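Local coordinates for protein K5 lyase (Enterobacteria phage k1-5, PDB 2X3H) that probably degrades the glycosaminoglycan-like K5 capsular polysaccharide of its bacterial host by a lyase mechanism, acting as a trimeric phage tail spike, at residues N396-S401 and P423-Y428. Residues are numbered along the deposited sequence; the frame is centred on the assembly and turned at random.
Sequences NDLLSS and PALGQY
Gln427 holds CG anti to the backbone N (chi1 -173°) and stays extended beyond it, which carries its amide across to the turn at Asp397 and Leu398. Asp397 also sets CG anti to N, and its carboxylate meets that amide. Both ends of the amide are used. OE1 of Gln427 accepts from Leu398 N at 2.9 Å in a nearly straight bond, with the donor tilted 21° from the carbonyl plane. NE2 of Gln427 donates to Asp397 OD1 at 3.0 Å. The same OD1 takes Leu399 N at 2.8 Å, which makes an Asx turn at the start of the type I turn Asp397-Ser400. The two donors reach OD1 from opposite faces of the carboxylate, whose plane lies 54° from that of the amide. These bonds fix the rotation of the glutamine amide. Leu399 CG lies 3.6 Å from Gln427 NE2. Beside this polar pair, Leu425 puts CD2 3.6 Å from Asn396 O, while its CD1 covers Asp397 N, a buried atom with no partner. Leu398 CD2 touches Leu425 CD1 at 4.2 Å. A second subunit adds Arg435 in a salt bridge to Asp397 OD2 and Glu437 as another acceptor for Gln427 NE2. The contact lies at the C-terminal end of the run of parallel strands, consistent with a tail-spike beta-helix. It joins the loop between strands 386-389 and 405-406 to the G1 beta bulge, where Gly426 and Gln427 face Ala422 between antiparallel strands 419-422 and 427-429. Leu398 packs on strand 419-422, and strand 427-429 pairs in parallel with a strand of the second subunit.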
ATOM      1  N   ASN A 396     -19.107 -17.106  -4.048  1.00  7.26           N
ATOM      2  CA  ASN A 396     -18.384 -18.389  -4.085  1.00  7.98           C
ATOM      3  C   ASN A 396     -17.827 -18.722  -5.475  1.00  7.81           C
ATOM      4  O   ASN A 396     -17.069 -19.684  -5.627  1.00  8.55           O
ATOM      5  CB  ASN A 396     -19.297 -19.539  -3.642  1.00  8.86           C
ATOM      6  CG  ASN A 396     -19.761 -19.411  -2.200  1.00 10.34           C
ATOM      7  OD1 ASN A 396     -19.021 -18.969  -1.333  1.00 11.09           O
ATOM      8  ND2 ASN A 396     -20.994 -19.815  -1.944  1.00 12.78           N
ATOM      9  N   ASP A 397     -18.189 -17.921  -6.475  1.00  7.89           N
ATOM     10  CA  ASP A 397     -17.852 -18.203  -7.875  1.00  8.96           C
ATOM     11  C   ASP A 397     -18.099 -16.920  -8.655  1.00  8.76           C
ATOM     12  O   ASP A 397     -19.207 -16.388  -8.634  1.00 10.55           O
ATOM     13  CB  ASP A 397     -18.784 -19.327  -8.371  1.00  9.74           C
ATOM     14  CG  ASP A 397     -18.550 -19.743  -9.828  1.00 11.99           C
ATOM     15  OD1 ASP A 397     -17.840 -19.060 -10.596  1.00 10.61           O
ATOM     16  OD2 ASP A 397     -19.145 -20.783 -10.225  1.00 13.11           O
ATOM     17  N   LEU A 398     -17.075 -16.394  -9.321  1.00  7.77           N
ATOM     18  CA  LEU A 398     -17.251 -15.126 -10.021  1.00  8.51           C
ATOM     19  C   LEU A 398     -18.037 -15.270 -11.317  1.00  7.96           C
ATOM     20  O   LEU A 398     -18.325 -14.274 -11.964  1.00  7.99           O
ATOM     21  CB  LEU A 398     -15.908 -14.444 -10.290  1.00 10.48           C
ATOM     22  CG  LEU A 398     -15.118 -13.906  -9.090  1.00 11.13           C
ATOM     23  CD1 LEU A 398     -14.088 -12.937  -9.567  1.00 10.60           C
ATOM     24  CD2 LEU A 398     -15.998 -13.251  -8.039  1.00 11.37           C
ATOM     25  N   LEU A 399     -18.403 -16.504 -11.669  1.00  8.28           N
ATOM     26  CA  LEU A 399     -19.076 -16.772 -12.938  1.00  9.13           C
ATOM     27  C   LEU A 399     -20.520 -17.239 -12.783  1.00 10.35           C
ATOM     28  O   LEU A 399     -21.236 -17.383 -13.775  1.00 11.19           O
ATOM     29  CB  LEU A 399     -18.271 -17.773 -13.774  1.00  9.79           C
ATOM     30  CG  LEU A 399     -16.879 -17.286 -14.198  1.00 10.44           C
ATOM     31  CD1 LEU A 399     -16.165 -18.401 -14.966  1.00 11.39           C
ATOM     32  CD2 LEU A 399     -16.983 -16.016 -15.036  1.00 11.01           C
ATOM     33  N   SER A 400     -20.962 -17.440 -11.545  1.00 11.28           N
ATOM     34  CA  SER A 400     -22.313 -17.960 -11.324  1.00 12.54           C
ATOM     35  C   SER A 400     -23.356 -16.923 -11.720  1.00 13.07           C
ATOM     36  O   SER A 400     -24.409 -17.278 -12.264  1.00 14.70           O
ATOM     37  CB  SER A 400     -22.513 -18.431  -9.880  1.00 14.20           C
ATOM     38  OG  SER A 400     -22.244 -17.397  -8.961  1.00 16.79           O
ATOM     39  N   SER A 401     -23.053 -15.650 -11.471  1.00 11.94           N
ATOM     40  CA  SER A 401     -23.876 -14.540 -11.969  1.00 13.30           C
ATOM     41  C   SER A 401     -23.237 -13.949 -13.215  1.00 13.55           C
ATOM     42  O   SER A 401     -22.062 -13.598 -13.189  1.00 12.33           O
ATOM     43  CB  SER A 401     -24.003 -13.444 -10.912  1.00 13.20           C
ATOM     44  OG  SER A 401     -24.628 -12.282 -11.451  1.00 14.92           O
ATOM     45  N   PRO A 423      -8.219 -15.399  -6.038  1.00  5.95           N
ATOM     46  CA  PRO A 423      -7.421 -16.456  -5.396  1.00  5.42           C
ATOM     47  C   PRO A 423      -8.131 -17.183  -4.232  1.00  5.10           C
ATOM     48  O   PRO A 423      -7.941 -18.385  -4.083  1.00  4.82           O
ATOM     49  CB  PRO A 423      -6.152 -15.722  -4.935  1.00  6.89           C
ATOM     50  CG  PRO A 423      -6.086 -14.473  -5.821  1.00  8.95           C
ATOM     51  CD  PRO A 423      -7.529 -14.094  -6.038  1.00  6.13           C
ATOM     52  N   ALA A 424      -8.943 -16.490  -3.425  1.00  4.87           N
ATOM     53  CA  ALA A 424      -9.642 -17.170  -2.313  1.00  4.42           C
ATOM     54  C   ALA A 424     -10.573 -18.259  -2.810  1.00  3.66           C
ATOM     55  O   ALA A 424     -10.867 -19.229  -2.089  1.00  5.84           O
ATOM     56  CB  ALA A 424     -10.430 -16.177  -1.461  1.00  4.25           C
ATOM     57  N   LEU A 425     -11.060 -18.081  -4.036  1.00  4.33           N
ATOM     58  CA  LEU A 425     -11.960 -19.039  -4.680  1.00  4.54           C
ATOM     59  C   LEU A 425     -11.206 -20.042  -5.545  1.00  4.35           C
ATOM     60  O   LEU A 425     -11.825 -20.881  -6.212  1.00  5.27           O
ATOM     61  CB  LEU A 425     -12.944 -18.287  -5.585  1.00  4.50           C
ATOM     62  CG  LEU A 425     -13.838 -17.253  -4.881  1.00  5.23           C
ATOM     63  CD1 LEU A 425     -14.818 -16.608  -5.869  1.00  5.50           C
ATOM     64  CD2 LEU A 425     -14.594 -17.868  -3.676  1.00  6.11           C
ATOM     65  N   GLY A 426      -9.887 -19.896  -5.617  1.00  4.99           N
ATOM     66  CA  GLY A 426      -9.093 -20.748  -6.494  1.00  4.65           C
ATOM     67  C   GLY A 426      -9.428 -20.560  -7.965  1.00  5.25           C
ATOM     68  O   GLY A 426      -9.244 -21.482  -8.756  1.00  5.43           O
ATOM     69  N   GLN A 427      -9.884 -19.357  -8.342  1.00  4.97           N
ATOM     70  CA  GLN A 427     -10.497 -19.141  -9.659  1.00  6.34           C
ATOM     71  C   GLN A 427      -9.675 -18.187 -10.509  1.00  5.95           C
ATOM     72  O   GLN A 427      -9.439 -17.049 -10.109  1.00  6.62           O
ATOM     73  CB  GLN A 427     -11.910 -18.577  -9.490  1.00  8.50           C
ATOM     74  CG  GLN A 427     -12.687 -18.464 -10.768  1.00 11.82           C
ATOM     75  CD  GLN A 427     -14.163 -18.276 -10.510  1.00 13.73           C
ATOM     76  OE1 GLN A 427     -14.558 -17.729  -9.476  1.00 15.60           O
ATOM     77  NE2 GLN A 427     -14.989 -18.731 -11.447  1.00 15.35           N
ATOM     78  N   TYR A 428      -9.258 -18.665 -11.684  1.00  4.80           N
ATOM     79  CA  TYR A 428      -8.378 -17.913 -12.587  1.00  4.84           C
ATOM     80  C   TYR A 428      -9.041 -17.822 -13.954  1.00  5.29           C
ATOM     81  O   TYR A 428      -9.241 -18.850 -14.620  1.00  7.29           O
ATOM     82  CB  TYR A 428      -6.993 -18.594 -12.651  1.00  4.99           C
ATOM     83  CG  TYR A 428      -6.400 -18.716 -11.266  1.00  5.72           C
ATOM     84  CD1 TYR A 428      -5.746 -17.642 -10.670  1.00  6.73           C
ATOM     85  CD2 TYR A 428      -6.549 -19.891 -10.527  1.00  5.90           C
ATOM     86  CE1 TYR A 428      -5.241 -17.729  -9.383  1.00  6.61           C
ATOM     87  CE2 TYR A 428      -6.041 -19.993  -9.231  1.00  6.61           C
ATOM     88  CZ  TYR A 428      -5.391 -18.914  -8.663  1.00  6.09           C
ATOM     89  OH  TYR A 428      -4.866 -18.987  -7.375  1.00  8.06           O
TER